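Local structure of glycerol dehydratase (Clostridium butyricum, 1R9D) at residues 742-747 with 755-760; 170-173 with 179-182. The protein is a B12-independent glycerol dehydratase that probably uses a glycyl radical to remove water from glycerol. All coordinates share one frame; numbering follows the deposited sequence.

Both contacts show apolar side chains joining neighbouring parts of one chain, yet they do so at different levels of the fold. Contact 1 (742-747 with 755-760) is partly buried and joins two different elements, helix 741-749 and the approach to strand 758-760. Contact 2 (170-173 with 179-182) is buried and lies within one element, helix 169-190. In the first, a single leucine meets three residues; in the second, an isoleucine methyl meets a valine and the hydrocarbon part of a lysine, whose charged end is paired nearby. Their centres are about 43 Å apart, one in the glycine-radical part of the chain, the other in the pyruvate formate lyase-like part.

Contact 1 (742-747 with 755-760)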
# COMPACT_ATOMS: atom_id res chain seq x y z
N LYS A 742 -14.69 -36.15 -41.14
CA LYS A 742 -13.65 -37.12 -41.51
C LYS A 742 -12.26 -36.51 -41.38
O LYS A 742 -11.30 -37.20 -41.04
CB LYS A 742 -13.88 -37.61 -42.94
CG LYS A 742 -15.14 -38.45 -43.07
CD LYS A 742 -15.54 -38.65 -44.52
CE LYS A 742 -16.92 -39.30 -44.60
NZ LYS A 742 -17.49 -39.25 -45.97
N ILE A 743 -12.16 -35.21 -41.65
CA ILE A 743 -10.88 -34.52 -41.57
C ILE A 743 -10.39 -34.42 -40.13
O ILE A 743 -9.20 -34.56 -39.86
CB ILE A 743 -10.97 -33.11 -42.18
CG1 ILE A 743 -11.24 -33.22 -43.68
CG2 ILE A 743 -9.68 -32.33 -41.93
CD1 ILE A 743 -11.40 -31.89 -44.39
N LEU A 744 -11.31 -34.19 -39.19
CA LEU A 744 -10.92 -34.10 -37.79
C LEU A 744 -10.46 -35.46 -37.28
O LEU A 744 -9.50 -35.56 -36.50
CB LEU A 744 -12.10 -33.59 -36.95
CG LEU A 744 -12.64 -32.22 -37.37
CD1 LEU A 744 -13.83 -31.85 -36.49
CD2 LEU A 744 -11.55 -31.17 -37.24
N LEU A 745 -11.13 -36.52 -37.72
CA LEU A 745 -10.75 -37.86 -37.29
C LEU A 745 -9.40 -38.26 -37.88
O LEU A 745 -8.61 -38.93 -37.22
CB LEU A 745 -11.83 -38.87 -37.71
CG LEU A 745 -13.19 -38.73 -37.02
CD1 LEU A 745 -14.16 -39.77 -37.56
CD2 LEU A 745 -13.03 -38.88 -35.52
N ALA A 746 -9.15 -37.83 -39.11
CA ALA A 746 -7.90 -38.14 -39.78
C ALA A 746 -6.74 -37.42 -39.09
O ALA A 746 -5.62 -37.95 -39.01
CB ALA A 746 -7.97 -37.73 -41.24
N ALA A 747 -7.02 -36.22 -38.60
CA ALA A 747 -6.02 -35.41 -37.91
C ALA A 747 -5.59 -36.03 -36.59
O ALA A 747 -4.45 -35.84 -36.15
CB ALA A 747 -6.57 -34.00 -37.67
N GLN A 755 -0.96 -30.29 -39.98
CA GLN A 755 -0.42 -29.20 -39.16
C GLN A 755 -1.14 -27.86 -39.32
O GLN A 755 -1.19 -27.07 -38.38
CB GLN A 755 1.07 -29.02 -39.46
CG GLN A 755 1.95 -30.08 -38.83
CD GLN A 755 3.41 -29.89 -39.17
OE1 GLN A 755 3.99 -28.82 -38.95
NE2 GLN A 755 4.03 -30.94 -39.72
N ASP A 756 -1.68 -27.61 -40.51
CA ASP A 756 -2.36 -26.34 -40.76
C ASP A 756 -3.87 -26.35 -40.53
O ASP A 756 -4.55 -25.37 -40.83
CB ASP A 756 -2.07 -25.89 -42.20
CG ASP A 756 -2.85 -26.68 -43.22
OD1 ASP A 756 -2.97 -27.92 -43.06
OD2 ASP A 756 -3.35 -26.08 -44.19
N LEU A 757 -4.39 -27.46 -40.01
CA LEU A 757 -5.83 -27.57 -39.76
C LEU A 757 -6.26 -26.70 -38.58
O LEU A 757 -5.78 -26.89 -37.46
CB LEU A 757 -6.21 -29.02 -39.48
CG LEU A 757 -7.68 -29.27 -39.09
CD1 LEU A 757 -8.59 -28.89 -40.25
CD2 LEU A 757 -7.87 -30.73 -38.71
N ILE A 758 -7.15 -25.75 -38.84
CA ILE A 758 -7.65 -24.84 -37.80
C ILE A 758 -9.10 -25.19 -37.47
O ILE A 758 -9.88 -25.52 -38.36
CB ILE A 758 -7.63 -23.37 -38.26
CG1 ILE A 758 -6.23 -22.99 -38.77
CG2 ILE A 758 -8.03 -22.46 -37.10
CD1 ILE A 758 -5.14 -23.13 -37.73
N VAL A 759 -9.45 -25.09 -36.19
CA VAL A 759 -10.81 -25.39 -35.75
C VAL A 759 -11.27 -24.40 -34.68
O VAL A 759 -10.46 -23.86 -33.93
CB VAL A 759 -10.93 -26.81 -35.17
CG1 VAL A 759 -10.10 -26.93 -33.91
CG2 VAL A 759 -12.38 -27.14 -34.88
N ARG A 760 -12.57 -24.17 -34.61
CA ARG A 760 -13.13 -23.26 -33.62
C ARG A 760 -13.40 -24.03 -32.33
O ARG A 760 -14.04 -25.08 -32.35
CB ARG A 760 -14.46 -22.68 -34.13
CG ARG A 760 -14.95 -21.50 -33.34
CD ARG A 760 -13.98 -20.35 -33.48
NE ARG A 760 -14.49 -19.13 -32.88
CZ ARG A 760 -13.86 -17.96 -32.94
NH1 ARG A 760 -12.69 -17.86 -33.56
NH2 ARG A 760 -14.40 -16.89 -32.37
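The backbone amide of A747 donates to I743 O, with 3.0 Å between A747 N and I743 O, and this ordinary helical bond joins two residues, one turn apart, that both touch L757. I743, L744 and A747 lie on the side of helix 741-749 that meets the leucine. Its CD2 methyl does most of the touching: L757 CD2 is 3.7 Å from A747 CB and 4.0 Å from L744 CD2. I743 CG2 sits against both branches, 4.0 Å from L757 CD1 and from L757 CD2, so CD2 touches all three helix residues. The first torsion of L757 (chi1 175°) puts CG anti to the backbone N, and chi2 (64°) then sets the two methyls against the helix.

The approaches differ in direction. The side chain of L744 runs at about a right angle to that of L757, meeting it methyl to methyl, whereas I743 comes at a slant and uses its CG2 branch. A747 has only its CB to give, so the leucine can come close to the helix there.

Around this packing, F768 touches A747 and I780 of helix 773-781 touches L744. Backbone hydrogen bonds join V759 to A766 within the antiparallel hairpin of strands 758-760 and 765-767, and L757 to F768 just beyond its ends; the connecting loop holds G763, the predicted glycine radical site, unmodified in this structure. Between the two segments, then, methyl packing joins the helix to the start of the hairpin, an attachment that depends on shape and contact rather than on directed bonds.

Contact 2 (170-173 with 179-182); sequences GKVL and GIIN
K171, V172 and I180 bring no ring, amide or carboxylate to their meeting, so this contact has no stacked faces or edges; aliphatic carbons do all the work. Its central atom is the CD1 methyl at the end of I180. I180 CD1 is 4.2 Å from K171 CE and 4.3 Å from V172 CG2. These are loose van der Waals separations, and the surface buried between the segments is modest, 106 Å².

Torsions explain how such different side chains converge. I180 is folded twice, chi1 being -60° and chi2 -58°, which swings CD1 back toward 170-173 rather than letting it extend. The lysine does the reverse: every torsion of K171 is close to 180°, so its chain is fully stretched and passes alongside the isoleucine methyl with its CE. Beyond that point NZ forms a salt bridge with E183, just after the second segment. The aliphatic part of the lysine therefore covers an apolar neighbour while its ammonium end is paired with a carboxylate. At the other end of K171, its backbone N is hydrogen-bonded to OD1 of D168.

Further helices enclose the apolar side: I270 of helix 260-277 touches V172, and C212 of helix 197-230 touches I180.

The CA atoms of V172 and I180 are 7.3 Å apart, well short of what eight residues of straight alpha-helix would span. Helix 169-190 therefore cannot run straight here; a sharp bend or break is implied, with these side chains packed in its inner angle, set among the helices of the pyruvate formate lyase-like part of the chain.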
# COMPACT_ATOMS: atom_id res chain seq x y z
N GLY A 170 -5.31 4.15 -31.09
CA GLY A 170 -5.47 5.32 -31.94
C GLY A 170 -4.75 6.56 -31.43
O GLY A 170 -4.19 7.32 -32.22
N LYS A 171 -4.77 6.76 -30.12
CA LYS A 171 -4.12 7.92 -29.53
C LYS A 171 -2.61 7.86 -29.66
O LYS A 171 -1.98 8.85 -30.05
CB LYS A 171 -4.49 8.04 -28.05
CG LYS A 171 -3.86 9.24 -27.35
CD LYS A 171 -4.27 9.29 -25.88
CE LYS A 171 -3.69 10.50 -25.17
NZ LYS A 171 -4.08 10.52 -23.73
N VAL A 172 -2.02 6.72 -29.33
CA VAL A 172 -0.58 6.57 -29.42
C VAL A 172 -0.09 6.64 -30.86
O VAL A 172 1.00 7.15 -31.13
CB VAL A 172 -0.11 5.24 -28.78
CG1 VAL A 172 1.42 5.16 -28.83
CG2 VAL A 172 -0.60 5.15 -27.34
N LEU A 173 -0.89 6.12 -31.79
CA LEU A 173 -0.51 6.17 -33.20
C LEU A 173 -0.41 7.62 -33.64
O LEU A 173 0.43 7.98 -34.47
CB LEU A 173 -1.54 5.44 -34.08
CG LEU A 173 -1.48 3.91 -34.07
CD1 LEU A 173 -2.68 3.34 -34.82
CD2 LEU A 173 -0.19 3.45 -34.73
N GLY A 179 4.37 11.81 -27.23
CA GLY A 179 3.13 12.49 -26.90
C GLY A 179 2.60 12.10 -25.53
O GLY A 179 2.06 12.94 -24.80
N ILE A 180 2.76 10.83 -25.19
CA ILE A 180 2.31 10.32 -23.90
C ILE A 180 3.20 10.90 -22.81
O ILE A 180 2.72 11.38 -21.77
CB ILE A 180 2.40 8.77 -23.86
CG1 ILE A 180 1.51 8.18 -24.97
CG2 ILE A 180 1.96 8.25 -22.50
CD1 ILE A 180 0.04 8.59 -24.88
N ILE A 181 4.51 10.87 -23.05
CA ILE A 181 5.47 11.42 -22.09
C ILE A 181 5.14 12.89 -21.83
O ILE A 181 5.13 13.34 -20.68
CB ILE A 181 6.92 11.32 -22.63
CG1 ILE A 181 7.32 9.85 -22.73
CG2 ILE A 181 7.87 12.07 -21.70
CD1 ILE A 181 8.70 9.63 -23.33
N ASN A 182 4.86 13.64 -22.89
CA ASN A 182 4.55 15.06 -22.73
C ASN A 182 3.26 15.30 -21.97
O ASN A 182 3.14 16.29 -21.25
CB ASN A 182 4.52 15.77 -24.08
CG ASN A 182 5.90 15.87 -24.71
OD1 ASN A 182 6.90 15.98 -24.01
ND2 ASN A 182 5.95 15.84 -26.04